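Local coordinates for protein Phenylalanine/tyrosine ammonia-lyase (Rhodosporidium toruloides, PDB 1Y2M) that catalyses the non-oxidative deamination of L-phenylalanine and L-tyrosine to trans-cinnamic acid and p-coumaric acid, the committing step of phenylpropanoid metabolism, at residues 339-344 against 536-541. Numbering follows the deposited sequence.
Sequences SRFAVH and DLRAIE
R538 NH1, at the end of a side chain whose aliphatic stem touches F341, is gripped by the carbonyl of R450 and by E541 OE1, 2.9 Å away, a salt bridge within helix 506-560 that uses the carboxylate's syn lone pair. NE bonds to the carbonyl of A303 and NH2 to that of N449. Bends at chi2 (70°) and chi3 (79°) lead this charged end away, while CG approaches the ring obliquely, 3.7 Å from F341 CE1, the guanidinium plane turned 55° from the ring. F341 CZ also lies 4.1 Å from A539 CB, with the backbone N of A539 at the ring edge. The backbone around F341 is folded into an ST motif: S339 OG accepts from A342 N at 3.1 Å and also from F341 N, and is hydrogen-bonded to E302 OE2. F542 and Y657 meet the same ring. With F341 cut back to an alanine, the stem of R538 and A539 CB would probably lose their apolar neighbour and a gap would open between loop and helix. Away from the annotated sites, this buried contact joins the loop between helices 323-336 and 345-348 to helix 506-560 through one arginine's methylenes, while its charge is probably balanced by E541.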
loop_
_atom_site.group_PDB
_atom_site.type_symbol
_atom_site.label_atom_id
_atom_site.label_comp_id
_atom_site.label_asym_id
_atom_site.label_seq_id
_atom_site.Cartn_x
_atom_site.Cartn_y
_atom_site.Cartn_z
ATOM N N SER B 339 -20.623 -19.516 31.689
ATOM C CA SER B 339 -21.487 -18.408 31.277
ATOM C C SER B 339 -22.956 -18.834 31.270
ATOM O O SER B 339 -23.288 -19.909 30.815
ATOM C CB SER B 339 -21.128 -17.890 29.880
ATOM O OG SER B 339 -21.922 -16.742 29.556
ATOM N N ARG B 340 -23.831 -17.985 31.798
ATOM C CA ARG B 340 -25.261 -18.182 31.652
ATOM C C ARG B 340 -25.820 -17.241 30.605
ATOM O O ARG B 340 -27.020 -17.221 30.390
ATOM C CB ARG B 340 -25.969 -17.987 33.001
ATOM C CG ARG B 340 -25.580 -19.039 34.039
ATOM C CD ARG B 340 -26.188 -18.778 35.416
ATOM N NE ARG B 340 -27.647 -18.704 35.369
ATOM C CZ ARG B 340 -28.415 -17.966 36.175
ATOM N NH1 ARG B 340 -27.896 -17.197 37.148
ATOM N NH2 ARG B 340 -29.730 -17.998 35.997
ATOM N N PHE B 341 -24.962 -16.515 29.901
ATOM C CA PHE B 341 -25.374 -15.699 28.748
ATOM C C PHE B 341 -25.167 -16.495 27.423
ATOM O O PHE B 341 -26.064 -16.629 26.594
ATOM C CB PHE B 341 -24.538 -14.436 28.625
ATOM C CG PHE B 341 -24.861 -13.312 29.599
ATOM C CD1 PHE B 341 -26.132 -12.743 29.681
ATOM C CD2 PHE B 341 -23.848 -12.758 30.367
ATOM C CE1 PHE B 341 -26.387 -11.668 30.506
ATOM C CE2 PHE B 341 -24.118 -11.677 31.227
ATOM C CZ PHE B 341 -25.374 -11.128 31.268
ATOM N N ALA B 342 -23.968 -17.020 27.250
ATOM C CA ALA B 342 -23.658 -17.832 26.059
ATOM C C ALA B 342 -24.418 -19.144 26.136
ATOM O O ALA B 342 -24.595 -19.711 27.233
ATOM C CB ALA B 342 -22.185 -18.116 25.966
ATOM N N VAL B 343 -24.848 -19.631 24.971
ATOM C CA VAL B 343 -25.514 -20.929 24.813
ATOM C C VAL B 343 -24.480 -22.048 24.634
ATOM O O VAL B 343 -23.584 -21.946 23.794
ATOM C CB VAL B 343 -26.471 -20.873 23.624
ATOM C CG1 VAL B 343 -27.177 -22.206 23.408
ATOM C CG2 VAL B 343 -27.485 -19.740 23.848
ATOM N N HIS B 344 -24.608 -23.110 25.440
ATOM C CA HIS B 344 -23.616 -24.192 25.473
ATOM C C HIS B 344 -24.006 -25.408 24.629
ATOM O O HIS B 344 -25.151 -25.809 24.663
ATOM C CB HIS B 344 -23.362 -24.582 26.927
ATOM C CG HIS B 344 -22.730 -23.474 27.704
ATOM N ND1 HIS B 344 -21.383 -23.198 27.617
ATOM C CD2 HIS B 344 -23.265 -22.511 28.490
ATOM C CE1 HIS B 344 -21.112 -22.130 28.349
ATOM N NE2 HIS B 344 -22.237 -21.706 28.901
ATOM N N ASP B 536 -24.598 -5.449 30.789
ATOM C CA ASP B 536 -25.522 -4.940 31.783
ATOM C C ASP B 536 -26.955 -4.850 31.232
ATOM O O ASP B 536 -27.903 -5.146 31.939
ATOM C CB ASP B 536 -24.992 -3.586 32.227
ATOM C CG ASP B 536 -23.881 -3.704 33.226
ATOM O OD1 ASP B 536 -23.796 -4.733 33.968
ATOM O OD2 ASP B 536 -23.083 -2.724 33.352
ATOM N N LEU B 537 -27.119 -4.427 29.985
ATOM C CA LEU B 537 -28.466 -4.346 29.382
ATOM C C LEU B 537 -29.073 -5.734 29.180
ATOM O O LEU B 537 -30.306 -5.965 29.356
ATOM C CB LEU B 537 -28.432 -3.575 28.069
ATOM C CG LEU B 537 -28.100 -2.072 28.215
ATOM C CD1 LEU B 537 -27.928 -1.413 26.814
ATOM C CD2 LEU B 537 -29.154 -1.366 29.029
ATOM N N ARG B 538 -28.224 -6.672 28.783
ATOM C CA ARG B 538 -28.699 -8.043 28.691
ATOM C C ARG B 538 -29.128 -8.605 30.042
ATOM O O ARG B 538 -30.118 -9.339 30.178
ATOM C CB ARG B 538 -27.650 -8.937 28.056
ATOM C CG ARG B 538 -28.224 -10.292 27.620
ATOM C CD ARG B 538 -29.162 -10.192 26.443
ATOM N NE ARG B 538 -28.460 -10.065 25.161
ATOM C CZ ARG B 538 -29.056 -9.876 23.983
ATOM N NH1 ARG B 538 -30.379 -9.698 23.949
ATOM N NH2 ARG B 538 -28.352 -9.865 22.889
ATOM N N ALA B 539 -28.370 -8.265 31.075
ATOM C CA ALA B 539 -28.716 -8.736 32.427
ATOM C C ALA B 539 -30.064 -8.166 32.875
ATOM O O ALA B 539 -30.845 -8.915 33.509
ATOM C CB ALA B 539 -27.629 -8.374 33.386
ATOM N N ILE B 540 -30.323 -6.880 32.569
ATOM C CA ILE B 540 -31.645 -6.259 32.805
ATOM C C ILE B 540 -32.764 -7.025 32.076
ATOM O O ILE B 540 -33.817 -7.329 32.653
ATOM C CB ILE B 540 -31.641 -4.757 32.386
ATOM C CG1 ILE B 540 -30.833 -3.978 33.390
ATOM C CG2 ILE B 540 -33.033 -4.199 32.297
ATOM C CD1 ILE B 540 -30.439 -2.547 32.903
ATOM N N GLU B 541 -32.507 -7.375 30.827
ATOM C CA GLU B 541 -33.447 -8.184 30.060
ATOM C C GLU B 541 -33.725 -9.504 30.762
ATOM O O GLU B 541 -34.875 -9.909 30.910
ATOM C CB GLU B 541 -32.918 -8.451 28.671
ATOM C CG GLU B 541 -33.746 -9.404 27.850
ATOM C CD GLU B 541 -33.105 -9.741 26.502
ATOM O OE1 GLU B 541 -32.253 -8.976 26.003
ATOM O OE2 GLU B 541 -33.430 -10.806 25.950
#